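Local coordinates for protein exonuclease VapC9 (Pyrobaculum aerophilum, PDB 1V8P) that acts as a slow magnesium-dependent exonuclease on single-stranded DNA and is probably the ribonuclease toxin of a type II toxin-antitoxin system, at residues V28-D33 with E52-L57; K46-R51 with L90-V95; D98-E103 with Y120-E125; R111-Y116 with R136-K141. The protein carries 1 engineered substitution. All coordinates share one frame; numbering follows the deposited sequence.

Interaction 1: residues V28-D33 with E52-L57; sequences VEYLVD and EKLAIL
Lys53 O is gripped by two backbone N-H groups that follow each other in the chain. Tyr30 N reaches it at 2.9 Å in an almost straight bond. Glu29 N reaches it at 2.8 Å. The chains then run on as parallel strands. Ala55 N donates to Tyr30 O at 2.8 Å, with a bent N-H...O angle of 135°. Val32 N donates to Ala55 O in a nearly straight bond of 2.6 Å. Strands 30-32 and 54-56 are the two central strands of the parallel sheet of the PIN domain. Helices 34-40 and 44-48 join them in a beta-alpha-beta crossover, and the short strand axes are twisted by 42°. On one face Leu54 CD1 meets Tyr30 CD1 at 3.5 Å, coming obliquely to the ring. Helix 148-156 packs on Tyr30 there through Leu151 and Arg154. On the other face Val28 CG1 sits on Ala55 CB at 3.6 Å. That methyl lies anti to the backbone N (chi1 -180°), which turns it to the alanine. The Leu31 and Leu57 side chains cross at about a right angle, with Leu31 CD1 3.7 Å from Leu57 CD2. The Glu29 and Lys53 side chains lie alongside and head in one direction. Glu29 OE2 and Lys53 NZ stay 4.7 Å apart, and the ammonium group bonds to Gln158. At the strand end, Asp33 caps the following helix and is a predicted magnesium ligand.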
loop_
_atom_site.group_PDB
_atom_site.type_symbol
_atom_site.label_atom_id
_atom_site.label_comp_id
_atom_site.label_asym_id
_atom_site.label_seq_id
_atom_site.Cartn_x
_atom_site.Cartn_y
_atom_site.Cartn_z
ATOM N N VAL C 28 17.832 23.545 12.725
ATOM C CA VAL C 28 16.832 22.995 11.829
ATOM C C VAL C 28 15.574 23.851 11.768
ATOM O O VAL C 28 15.006 24.206 12.798
ATOM C CB VAL C 28 16.450 21.555 12.259
ATOM C CG1 VAL C 28 15.402 20.975 11.315
ATOM C CG2 VAL C 28 17.685 20.687 12.277
ATOM N N GLU C 29 15.139 24.178 10.553
ATOM C CA GLU C 29 13.933 24.981 10.335
ATOM C C GLU C 29 12.901 24.167 9.540
ATOM O O GLU C 29 11.693 24.389 9.648
ATOM C CB GLU C 29 14.279 26.261 9.555
ATOM C CG GLU C 29 15.067 27.324 10.316
ATOM C CD GLU C 29 15.684 28.387 9.394
ATOM O OE1 GLU C 29 14.971 28.924 8.515
ATOM O OE2 GLU C 29 16.890 28.694 9.548
ATOM N N TYR C 30 13.375 23.211 8.754
ATOM C CA TYR C 30 12.464 22.406 7.950
ATOM C C TYR C 30 12.513 20.884 8.149
ATOM O O TYR C 30 13.583 20.300 8.349
ATOM C CB TYR C 30 12.695 22.689 6.469
ATOM C CG TYR C 30 12.707 24.144 6.106
ATOM C CD1 TYR C 30 13.897 24.879 6.099
ATOM C CD2 TYR C 30 11.526 24.796 5.762
ATOM C CE1 TYR C 30 13.907 26.229 5.753
ATOM C CE2 TYR C 30 11.519 26.143 5.415
ATOM C CZ TYR C 30 12.709 26.855 5.407
ATOM O OH TYR C 30 12.688 28.179 5.019
ATOM N N LEU C 31 11.335 20.263 8.099
ATOM C CA LEU C 31 11.185 18.815 8.181
ATOM C C LEU C 31 10.802 18.422 6.753
ATOM O O LEU C 31 9.768 18.871 6.245
ATOM C CB LEU C 31 10.054 18.412 9.134
ATOM C CG LEU C 31 9.748 16.906 9.147
ATOM C CD1 LEU C 31 10.989 16.140 9.583
ATOM C CD2 LEU C 31 8.595 16.597 10.087
ATOM N N VAL C 32 11.633 17.605 6.110
ATOM C CA VAL C 32 11.395 17.174 4.733
ATOM C C VAL C 32 10.858 15.753 4.666
ATOM O O VAL C 32 11.379 14.870 5.340
ATOM C CB VAL C 32 12.703 17.244 3.912
ATOM C CG1 VAL C 32 12.473 16.745 2.517
ATOM C CG2 VAL C 32 13.223 18.663 3.884
ATOM N N ASP C 33 9.824 15.519 3.860
ATOM C CA ASP C 33 9.277 14.164 3.759
ATOM C C ASP C 33 9.717 13.458 2.461
ATOM O O ASP C 33 10.357 14.063 1.594
ATOM C CB ASP C 33 7.738 14.174 3.925
ATOM C CG ASP C 33 6.991 14.444 2.631
ATOM O OD1 ASP C 33 7.600 14.884 1.631
ATOM O OD2 ASP C 33 5.763 14.222 2.633
ATOM N N GLU C 52 22.079 22.289 7.015
ATOM C CA GLU C 52 21.878 22.278 8.458
ATOM C C GLU C 52 20.459 22.721 8.821
ATOM O O GLU C 52 19.985 22.499 9.939
ATOM C CB GLU C 52 22.923 23.147 9.178
ATOM C CG GLU C 52 22.658 24.654 9.240
ATOM C CD GLU C 52 22.948 25.374 7.936
ATOM O OE1 GLU C 52 23.679 24.797 7.092
ATOM O OE2 GLU C 52 22.457 26.519 7.768
ATOM N N LYS C 53 19.776 23.323 7.855
ATOM C CA LYS C 53 18.421 23.792 8.074
ATOM C C LYS C 53 17.347 22.734 7.830
ATOM O O LYS C 53 16.225 22.865 8.324
ATOM C CB LYS C 53 18.161 25.027 7.209
ATOM C CG LYS C 53 18.645 26.300 7.867
ATOM C CD LYS C 53 18.294 27.568 7.098
ATOM C CE LYS C 53 19.258 27.805 5.954
ATOM N NZ LYS C 53 19.491 29.261 5.715
ATOM N N LEU C 54 17.699 21.682 7.093
ATOM C CA LEU C 54 16.748 20.613 6.780
ATOM C C LEU C 54 16.931 19.334 7.576
ATOM O O LEU C 54 18.040 18.952 7.918
ATOM C CB LEU C 54 16.807 20.240 5.298
ATOM C CG LEU C 54 16.849 21.313 4.214
ATOM C CD1 LEU C 54 15.972 22.502 4.604
ATOM C CD2 LEU C 54 18.302 21.729 4.011
ATOM N N ALA C 55 15.817 18.668 7.849
ATOM C CA ALA C 55 15.829 17.406 8.571
ATOM C C ALA C 55 14.773 16.449 8.008
ATOM O O ALA C 55 13.889 16.849 7.258
ATOM C CB ALA C 55 15.585 17.648 10.045
ATOM N N ILE C 56 14.896 15.181 8.379
ATOM C CA ILE C 56 13.990 14.115 7.965
ATOM C C ILE C 56 13.772 13.271 9.196
ATOM O O ILE C 56 14.376 13.507 10.239
ATOM C CB ILE C 56 14.616 13.166 6.899
ATOM C CG1 ILE C 56 15.909 12.558 7.459
ATOM C CG2 ILE C 56 14.821 13.892 5.579
ATOM C CD1 ILE C 56 16.742 11.813 6.455
ATOM N N LEU C 57 12.909 12.280 9.073
ATOM C CA LEU C 57 12.652 11.373 10.170
ATOM C C LEU C 57 13.326 10.067 9.735
ATOM O O LEU C 57 13.720 9.937 8.577
ATOM C CB LEU C 57 11.145 11.156 10.331
ATOM C CG LEU C 57 10.203 12.335 10.574
ATOM C CD1 LEU C 57 8.787 11.801 10.820
ATOM C CD2 LEU C 57 10.645 13.123 11.768
#

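Interaction 2: residues K46-R51 with L90-V95; sequences KWIKHR and LSSFKV
The Trp47 indole has Phe93 CZ over one face and Ser92 CB at its edge, near the ring plane. The two aromatic rings meet obliquely. The phenyl ring and the six-membered ring of Trp47 have centroids 5.0 Å apart and planes at 48°. The closest atoms are Trp47 CH2 and Phe93 CE1, at 3.4 Å. Trp47 chi1 of 57° tucks the indole's first carbon between the two backbone branches, and the indole heads toward Phe93. Its NE1 is bonded to Leu40 O. The guanidinium of Arg51 has Ser92 O near its edge. Arg51 NE donates to Ser92 O at 3.1 Å, in the carbonyl plane on a lone pair. The oxygen lies 26° out of the guanidinium plane, and the bend in the arginine chain probably helps to bring NE to it. A water also donates to Ser92 O at 3.0 Å and to Arg51 O at 2.6 Å. It ties the two backbones together beside the direct bond. The contact joins the end of helix 44-48 and the turn after it to the turn that leads from helix 79-91 into strand 94-95. Phe93 packs on Leu54 and Ile56 of strand 54-56 and on Leu37 of helix 34-40, while Leu155 of helix 148-156 packs on Trp47.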
loop_
_atom_site.group_PDB
_atom_site.type_symbol
_atom_site.label_atom_id
_atom_site.label_comp_id
_atom_site.label_asym_id
_atom_site.label_seq_id
_atom_site.Cartn_x
_atom_site.Cartn_y
_atom_site.Cartn_z
ATOM N N LYS C 46 21.044 23.897 -5.077
ATOM C CA LYS C 46 20.164 24.906 -4.511
ATOM C C LYS C 46 19.932 24.822 -2.995
ATOM O O LYS C 46 19.484 25.798 -2.381
ATOM C CB LYS C 46 18.822 24.874 -5.263
ATOM C CG LYS C 46 18.992 24.915 -6.780
ATOM C CD LYS C 46 17.688 25.259 -7.493
ATOM C CE LYS C 46 17.894 25.449 -8.997
ATOM N NZ LYS C 46 18.250 24.169 -9.681
ATOM N N TRP C 47 20.243 23.682 -2.381
ATOM C CA TRP C 47 20.026 23.549 -0.943
ATOM C C TRP C 47 21.182 22.959 -0.125
ATOM O O TRP C 47 21.193 23.073 1.106
ATOM C CB TRP C 47 18.753 22.733 -0.673
ATOM C CG TRP C 47 18.738 21.364 -1.299
ATOM C CD1 TRP C 47 18.223 21.019 -2.523
ATOM C CD2 TRP C 47 19.285 20.162 -0.745
ATOM N NE1 TRP C 47 18.420 19.676 -2.762
ATOM C CE2 TRP C 47 19.068 19.127 -1.688
ATOM C CE3 TRP C 47 19.939 19.858 0.457
ATOM C CZ2 TRP C 47 19.482 17.809 -1.465
ATOM C CZ3 TRP C 47 20.354 18.545 0.680
ATOM C CH2 TRP C 47 20.122 17.536 -0.281
ATOM N N ILE C 48 22.154 22.346 -0.795
ATOM C CA ILE C 48 23.279 21.745 -0.096
ATOM C C ILE C 48 23.904 22.666 0.960
ATOM O O ILE C 48 24.149 22.241 2.090
ATOM C CB ILE C 48 24.369 21.283 -1.093
ATOM C CG1 ILE C 48 25.419 20.432 -0.374
ATOM C CG2 ILE C 48 25.034 22.482 -1.740
ATOM C CD1 ILE C 48 24.846 19.214 0.347
ATOM N N LYS C 49 24.143 23.929 0.615
ATOM C CA LYS C 49 24.744 24.866 1.564
ATOM C C LYS C 49 23.788 25.328 2.656
ATOM O O LYS C 49 24.127 26.210 3.443
ATOM C CB LYS C 49 25.292 26.091 0.838
ATOM C CG LYS C 49 26.473 25.807 -0.059
ATOM C CD LYS C 49 27.208 27.099 -0.410
ATOM C CE LYS C 49 28.348 26.854 -1.391
ATOM N NZ LYS C 49 27.834 26.362 -2.708
ATOM N N HIS C 50 22.591 24.743 2.691
ATOM C CA HIS C 50 21.588 25.090 3.699
ATOM C C HIS C 50 21.242 23.841 4.505
ATOM O O HIS C 50 20.468 23.893 5.461
ATOM C CB HIS C 50 20.315 25.623 3.031
ATOM C CG HIS C 50 20.476 26.965 2.383
ATOM N ND1 HIS C 50 20.513 28.143 3.101
ATOM C CD2 HIS C 50 20.614 27.315 1.082
ATOM C CE1 HIS C 50 20.666 29.159 2.271
ATOM N NE2 HIS C 50 20.731 28.684 1.039
ATOM N N ARG C 51 21.832 22.718 4.113
ATOM C CA ARG C 51 21.578 21.440 4.765
ATOM C C ARG C 51 21.348 21.464 6.274
ATOM O O ARG C 51 20.504 20.725 6.771
ATOM C CB ARG C 51 22.707 20.448 4.458
ATOM C CG ARG C 51 24.019 20.760 5.148
ATOM C CD ARG C 51 25.116 19.843 4.642
ATOM N NE ARG C 51 24.981 18.492 5.166
ATOM C CZ ARG C 51 25.796 17.975 6.080
ATOM N NH1 ARG C 51 26.793 18.711 6.554
ATOM N NH2 ARG C 51 25.627 16.728 6.521
ATOM N N LEU C 90 20.405 11.510 1.138
ATOM C CA LEU C 90 19.855 11.291 2.470
ATOM C C LEU C 90 20.865 11.527 3.576
ATOM O O LEU C 90 20.501 11.943 4.670
ATOM C CB LEU C 90 19.294 9.871 2.608
ATOM C CG LEU C 90 17.954 9.608 1.928
ATOM C CD1 LEU C 90 17.619 8.124 2.005
ATOM C CD2 LEU C 90 16.874 10.430 2.609
ATOM N N SER C 91 22.133 11.263 3.302
ATOM C CA SER C 91 23.151 11.443 4.323
ATOM C C SER C 91 23.326 12.914 4.700
ATOM O O SER C 91 23.814 13.227 5.782
ATOM C CB SER C 91 24.485 10.876 3.838
ATOM O OG SER C 91 25.043 11.670 2.808
ATOM N N SER C 92 22.913 13.813 3.809
ATOM C CA SER C 92 23.043 15.250 4.040
ATOM C C SER C 92 22.090 15.847 5.069
ATOM O O SER C 92 22.307 16.964 5.534
ATOM C CB SER C 92 22.863 16.007 2.725
ATOM O OG SER C 92 23.748 15.517 1.734
ATOM N N PHE C 93 21.047 15.103 5.430
ATOM C CA PHE C 93 20.040 15.587 6.363
ATOM C C PHE C 93 20.194 15.156 7.790
ATOM O O PHE C 93 20.699 14.078 8.064
ATOM C CB PHE C 93 18.649 15.155 5.907
ATOM C CG PHE C 93 18.217 15.762 4.610
ATOM C CD1 PHE C 93 18.845 15.420 3.423
ATOM C CD2 PHE C 93 17.168 16.674 4.574
ATOM C CE1 PHE C 93 18.433 15.976 2.213
ATOM C CE2 PHE C 93 16.754 17.232 3.375
ATOM C CZ PHE C 93 17.386 16.882 2.194
ATOM N N LYS C 94 19.721 16.011 8.692
ATOM C CA LYS C 94 19.739 15.749 10.122
ATOM C C LYS C 94 18.526 14.844 10.318
ATOM O O LYS C 94 17.494 15.053 9.691
ATOM C CB LYS C 94 19.538 17.057 10.897
ATOM C CG LYS C 94 20.175 17.109 12.283
ATOM C CD LYS C 94 19.565 16.119 13.283
ATOM C CE LYS C 94 20.193 16.281 14.681
ATOM N NZ LYS C 94 19.628 15.342 15.700
ATOM N N VAL C 95 18.642 13.841 11.174
ATOM C CA VAL C 95 17.538 12.934 11.409
ATOM C C VAL C 95 16.983 13.171 12.801
ATOM O O VAL C 95 17.715 13.110 13.782
ATOM C CB VAL C 95 18.006 11.467 11.273
ATOM C CG1 VAL C 95 16.842 10.504 11.429
ATOM C CG2 VAL C 95 18.673 11.282 9.923
HETATM O O HOH W 1 21.624 18.666 7.848
#

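Interaction 3: residues D98-E103 with Y120-E125; sequences DPPLDE and YAYVAE
Tyr122 carries its ring anti to the backbone N (chi1 179°), which swings it from helix 115-127 toward Glu103. The Glu103 chain leaves with CG beside its own backbone N and bends at chi2 (-79°), so that the carboxylate curls round to the phenol end. Glu103 CB lies over one face of the Tyr122 ring, 3.4 Å from CE1. Glu103 CG comes within 3.5 Å of Tyr122 OH. The carboxylate and ring planes are 55° apart, and Glu103 OE2 is 3.2 Å from Tyr122 OH. The two prolines reach the CD2 and CE2 atoms of the ring, obliquely. Pro100 CD is 3.7 Å from Tyr122 CE2, and Pro99 CB is 4.0 Å from Tyr122 CD2. Pro100 is the N-cap residue of helix 101-111, so the contact sets the start of that helix against helix 115-127. Val104 and Val107 of helix 101-111 extend the packing on Tyr122. Just before the prolines, Asp98 bonds to His58 and Tyr62 of the second subunit, so this linker also takes part in the contact between subunits. Between the two segments the chemistry is mainly aliphatic carbon against an aromatic ring. This implies cohesion chiefly by van der Waals contact, with the polar ends of Glu103 and Tyr122 gathered at one side.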
loop_
_atom_site.group_PDB
_atom_site.type_symbol
_atom_site.label_atom_id
_atom_site.label_comp_id
_atom_site.label_asym_id
_atom_site.label_seq_id
_atom_site.Cartn_x
_atom_site.Cartn_y
_atom_site.Cartn_z
ATOM N N ASP C 98 12.225 9.587 16.705
ATOM C CA ASP C 98 10.898 9.107 16.373
ATOM C C ASP C 98 9.884 9.720 17.325
ATOM O O ASP C 98 10.153 9.901 18.506
ATOM C CB ASP C 98 10.841 7.584 16.472
ATOM C CG ASP C 98 11.815 6.911 15.529
ATOM O OD1 ASP C 98 12.336 5.841 15.897
ATOM O OD2 ASP C 98 12.058 7.453 14.427
ATOM N N PRO C 99 8.708 10.076 16.804
ATOM C CA PRO C 99 7.599 10.675 17.555
ATOM C C PRO C 99 6.902 9.633 18.430
ATOM O O PRO C 99 7.083 8.440 18.245
ATOM C CB PRO C 99 6.658 11.161 16.455
ATOM C CG PRO C 99 7.553 11.317 15.269
ATOM C CD PRO C 99 8.473 10.159 15.354
ATOM N N PRO C 100 6.099 10.075 19.402
ATOM C CA PRO C 100 5.374 9.149 20.280
ATOM C C PRO C 100 4.314 8.478 19.416
ATOM O O PRO C 100 3.566 9.162 18.729
ATOM C CB PRO C 100 4.733 10.079 21.308
ATOM C CG PRO C 100 5.645 11.236 21.341
ATOM C CD PRO C 100 5.975 11.457 19.893
ATOM N N LEU C 101 4.228 7.159 19.429
ATOM C CA LEU C 101 3.226 6.512 18.579
ATOM C C LEU C 101 1.798 7.030 18.790
ATOM O O LEU C 101 1.145 7.455 17.839
ATOM C CB LEU C 101 3.245 4.989 18.771
ATOM C CG LEU C 101 2.169 4.246 17.965
ATOM C CD1 LEU C 101 2.829 3.331 16.973
ATOM C CD2 LEU C 101 1.257 3.444 18.893
ATOM N N ASP C 102 1.323 6.999 20.033
ATOM C CA ASP C 102 -0.036 7.434 20.377
ATOM C C ASP C 102 -0.431 8.838 19.893
ATOM O O ASP C 102 -1.541 9.035 19.396
ATOM C CB ASP C 102 -0.256 7.290 21.893
ATOM C CG ASP C 102 0.685 8.156 22.719
ATOM O OD1 ASP C 102 1.877 8.309 22.355
ATOM O OD2 ASP C 102 0.227 8.672 23.755
ATOM N N GLU C 103 0.469 9.804 20.024
ATOM C CA GLU C 103 0.196 11.162 19.558
ATOM C C GLU C 103 -0.093 11.125 18.067
ATOM O O GLU C 103 -1.132 11.600 17.610
ATOM C CB GLU C 103 1.403 12.065 19.789
ATOM C CG GLU C 103 1.782 12.238 21.242
ATOM C CD GLU C 103 0.901 13.228 21.963
ATOM O OE1 GLU C 103 -0.338 13.016 22.004
ATOM O OE2 GLU C 103 1.460 14.221 22.491
ATOM N N TYR C 120 4.712 13.021 10.011
ATOM C CA TYR C 120 5.278 14.275 9.537
ATOM C C TYR C 120 4.550 15.520 10.065
ATOM O O TYR C 120 5.189 16.474 10.508
ATOM C CB TYR C 120 5.296 14.286 8.014
ATOM C CG TYR C 120 6.298 13.305 7.468
ATOM C CD1 TYR C 120 5.913 12.015 7.081
ATOM C CD2 TYR C 120 7.651 13.657 7.373
ATOM C CE1 TYR C 120 6.843 11.106 6.612
ATOM C CE2 TYR C 120 8.590 12.758 6.906
ATOM C CZ TYR C 120 8.187 11.479 6.521
ATOM O OH TYR C 120 9.116 10.589 6.030
ATOM N N ALA C 121 3.222 15.501 10.020
ATOM C CA ALA C 121 2.416 16.612 10.495
ATOM C C ALA C 121 2.687 16.856 11.981
ATOM O O ALA C 121 2.912 17.991 12.407
ATOM C CB ALA C 121 0.921 16.310 10.266
ATOM N N TYR C 122 2.675 15.780 12.762
ATOM C CA TYR C 122 2.911 15.888 14.193
ATOM C C TYR C 122 4.284 16.449 14.567
ATOM O O TYR C 122 4.382 17.325 15.418
ATOM C CB TYR C 122 2.726 14.532 14.864
ATOM C CG TYR C 122 2.974 14.576 16.351
ATOM C CD1 TYR C 122 1.968 14.981 17.244
ATOM C CD2 TYR C 122 4.236 14.296 16.864
ATOM C CE1 TYR C 122 2.233 15.107 18.614
ATOM C CE2 TYR C 122 4.511 14.422 18.221
ATOM C CZ TYR C 122 3.515 14.826 19.090
ATOM O OH TYR C 122 3.834 14.948 20.428
ATOM N N VAL C 123 5.338 15.951 13.937
ATOM C CA VAL C 123 6.689 16.402 14.248
ATOM C C VAL C 123 6.921 17.833 13.849
ATOM O O VAL C 123 7.548 18.595 14.589
ATOM C CB VAL C 123 7.753 15.534 13.557
ATOM C CG1 VAL C 123 9.158 16.109 13.800
ATOM C CG2 VAL C 123 7.655 14.132 14.077
ATOM N N ALA C 124 6.425 18.206 12.678
ATOM C CA ALA C 124 6.606 19.574 12.211
ATOM C C ALA C 124 5.903 20.554 13.162
ATOM O O ALA C 124 6.525 21.490 13.676
ATOM C CB ALA C 124 6.063 19.719 10.802
ATOM N N GLU C 125 4.618 20.320 13.405
ATOM C CA GLU C 125 3.839 21.178 14.285
ATOM C C GLU C 125 4.281 21.147 15.752
ATOM O O GLU C 125 4.237 22.178 16.432
ATOM C CB GLU C 125 2.344 20.843 14.163
ATOM C CG GLU C 125 1.669 21.522 12.966
ATOM C CD GLU C 125 0.210 21.101 12.752
ATOM O OE1 GLU C 125 -0.518 20.885 13.752
ATOM O OE2 GLU C 125 -0.216 21.001 11.576
#

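Interaction 4: residues R111-Y116 with R136-K141; sequences RGLTFY and RELLAK
Lys141 reaches across to Arg111 with a fully extended chain. Its chi1 is -54° and every later torsion is close to 180°. NZ bonds to Arg111 O at 2.6 Å, arriving from almost straight ahead of the carbonyl. It has a weak bond to Gly112 O as well, at 3.4 Å. A salt bridge to Glu137 OE2, one helical turn back, gives the ammonium group a third partner. Arg111 is also extended, from CG to NE, and reaches the other way. Its NH1 makes a weak bond to Lys141 O at 2.7 Å, while NH2 is paired with Glu125. Each side chain thus reaches the other residue's backbone carbonyl, the arginine only weakly. Leu113 runs antiparallel to the Lys141 chain, with CD2 4.2 Å from Lys141 CD. The Leu113 and Leu138 side chains cross at about a right angle, with Leu113 CD1 4.1 Å from Leu138 CD2. Gly112 leaves helix 101-111 with positive phi (62°), and a positive lysine end beside these last carbonyls probably suits the negative end of that helix. Thr114 then caps helix 115-127 by bonding to Asp117 N. Leu138 also packs on Asp33 and Asp117. With Asp135, just before helix 136-141, these form the predicted magnesium site, an acidic cluster of the kind that marks PIN-domain nucleases.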
loop_
_atom_site.group_PDB
_atom_site.type_symbol
_atom_site.label_atom_id
_atom_site.label_comp_id
_atom_site.label_asym_id
_atom_site.label_seq_id
_atom_site.Cartn_x
_atom_site.Cartn_y
_atom_site.Cartn_z
ATOM N N ARG C 111 -7.193 14.104 11.524
ATOM C CA ARG C 111 -7.138 14.781 10.232
ATOM C C ARG C 111 -7.344 13.859 9.030
ATOM O O ARG C 111 -7.276 14.300 7.879
ATOM C CB ARG C 111 -5.812 15.517 10.111
ATOM C CG ARG C 111 -5.413 16.199 11.412
ATOM C CD ARG C 111 -4.149 17.010 11.283
ATOM N NE ARG C 111 -3.756 17.597 12.560
ATOM C CZ ARG C 111 -2.751 18.452 12.705
ATOM N NH1 ARG C 111 -2.030 18.822 11.643
ATOM N NH2 ARG C 111 -2.461 18.942 13.905
ATOM N N GLY C 112 -7.620 12.583 9.282
ATOM C CA GLY C 112 -7.809 11.667 8.174
ATOM C C GLY C 112 -6.553 11.526 7.318
ATOM O O GLY C 112 -6.566 11.774 6.115
ATOM N N LEU C 113 -5.459 11.137 7.962
ATOM C CA LEU C 113 -4.190 10.932 7.292
ATOM C C LEU C 113 -3.728 9.522 7.609
ATOM O O LEU C 113 -4.225 8.896 8.546
ATOM C CB LEU C 113 -3.140 11.896 7.826
ATOM C CG LEU C 113 -3.212 13.373 7.477
ATOM C CD1 LEU C 113 -2.248 14.126 8.366
ATOM C CD2 LEU C 113 -2.882 13.571 6.003
ATOM N N THR C 114 -2.782 9.020 6.827
ATOM C CA THR C 114 -2.234 7.698 7.088
ATOM C C THR C 114 -1.337 7.919 8.296
ATOM O O THR C 114 -0.946 9.056 8.577
ATOM C CB THR C 114 -1.329 7.215 5.953
ATOM O OG1 THR C 114 -0.339 8.218 5.696
ATOM C CG2 THR C 114 -2.130 6.926 4.702
ATOM N N PHE C 115 -0.996 6.854 9.004
ATOM C CA PHE C 115 -0.115 7.017 10.142
ATOM C C PHE C 115 1.238 7.562 9.661
ATOM O O PHE C 115 1.882 8.334 10.347
ATOM C CB PHE C 115 0.079 5.679 10.853
ATOM C CG PHE C 115 1.056 5.737 11.994
ATOM C CD1 PHE C 115 0.606 5.817 13.311
ATOM C CD2 PHE C 115 2.416 5.727 11.751
ATOM C CE1 PHE C 115 1.506 5.882 14.373
ATOM C CE2 PHE C 115 3.323 5.794 12.801
ATOM C CZ PHE C 115 2.866 5.870 14.120
ATOM N N TYR C 116 1.659 7.165 8.468
ATOM C CA TYR C 116 2.942 7.624 7.944
ATOM C C TYR C 116 2.938 9.123 7.735
ATOM O O TYR C 116 3.791 9.809 8.269
ATOM C CB TYR C 116 3.287 6.903 6.640
ATOM C CG TYR C 116 3.562 5.443 6.834
ATOM C CD1 TYR C 116 4.685 5.016 7.528
ATOM C CD2 TYR C 116 2.687 4.472 6.343
ATOM C CE1 TYR C 116 4.944 3.652 7.730
ATOM C CE2 TYR C 116 2.936 3.107 6.543
ATOM C CZ TYR C 116 4.073 2.705 7.237
ATOM O OH TYR C 116 4.349 1.362 7.424
ATOM N N ARG C 136 -0.313 17.220 -1.723
ATOM C CA ARG C 136 -1.344 18.245 -1.548
ATOM C C ARG C 136 -2.167 18.067 -0.277
ATOM O O ARG C 136 -2.466 19.032 0.418
ATOM C CB ARG C 136 -2.299 18.273 -2.749
ATOM C CG ARG C 136 -1.639 18.477 -4.109
ATOM C CD ARG C 136 -0.734 19.678 -4.100
ATOM N NE ARG C 136 0.634 19.338 -4.474
ATOM C CZ ARG C 136 1.601 20.238 -4.630
ATOM N NH1 ARG C 136 1.335 21.529 -4.440
ATOM N NH2 ARG C 136 2.826 19.857 -4.984
ATOM N N GLU C 137 -2.542 16.834 0.027
ATOM C CA GLU C 137 -3.335 16.570 1.211
ATOM C C GLU C 137 -2.550 17.012 2.448
ATOM O O GLU C 137 -3.089 17.712 3.296
ATOM C CB GLU C 137 -3.705 15.085 1.248
ATOM C CG GLU C 137 -5.111 14.744 1.766
ATOM C CD GLU C 137 -6.197 15.721 1.313
ATOM O OE1 GLU C 137 -6.099 16.292 0.205
ATOM O OE2 GLU C 137 -7.174 15.906 2.067
ATOM N N LEU C 138 -1.273 16.651 2.542
ATOM C CA LEU C 138 -0.476 17.050 3.709
ATOM C C LEU C 138 -0.349 18.573 3.809
ATOM O O LEU C 138 -0.477 19.150 4.886
ATOM C CB LEU C 138 0.930 16.441 3.656
ATOM C CG LEU C 138 1.304 15.255 4.553
ATOM C CD1 LEU C 138 2.822 15.086 4.475
ATOM C CD2 LEU C 138 0.873 15.471 6.010
ATOM N N LEU C 139 -0.078 19.217 2.680
ATOM C CA LEU C 139 0.041 20.665 2.664
ATOM C C LEU C 139 -1.228 21.262 3.268
ATOM O O LEU C 139 -1.184 22.244 4.001
ATOM C CB LEU C 139 0.205 21.163 1.233
ATOM C CG LEU C 139 1.557 20.934 0.557
ATOM C CD1 LEU C 139 1.389 20.881 -0.963
ATOM C CD2 LEU C 139 2.509 22.045 0.954
ATOM N N ALA C 140 -2.360 20.647 2.968
ATOM C CA ALA C 140 -3.631 21.147 3.458
ATOM C C ALA C 140 -3.831 20.992 4.962
ATOM O O ALA C 140 -4.308 21.907 5.626
ATOM C CB ALA C 140 -4.781 20.449 2.715
ATOM N N LYS C 141 -3.462 19.838 5.496
ATOM C CA LYS C 141 -3.686 19.569 6.898
ATOM C C LYS C 141 -2.521 19.814 7.854
ATOM O O LYS C 141 -2.605 19.489 9.038
ATOM C CB LYS C 141 -4.207 18.142 7.016
ATOM C CG LYS C 141 -5.430 17.906 6.121
ATOM C CD LYS C 141 -5.909 16.463 6.140
ATOM C CE LYS C 141 -7.187 16.295 5.338
ATOM N NZ LYS C 141 -7.642 14.870 5.329
#

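Interactions 1 and 2 are neighbours in the sheet, with centres about 8 Å apart. Ile56 N probably bonds to Lys94 O at 2.9 Å, and Leu54 CB lies 3.6 Å from Phe93 CE2. Interaction 3 meets the sheet through helix 115-127, where Leu31 CD2 is 3.7 Å from Val123 CB. That helix also serves interaction 4, and the salt bridge from Arg111 NH2 to Glu125 OE1, 2.8 Å, ties the two. Interactions 1 and 4 approach each other at the predicted magnesium site, where Asp33 OD2 is 3.6 Å from Leu138 CD1. Interaction 2 stands about 24 Å from interaction 4, centre to centre, across the chain's centre.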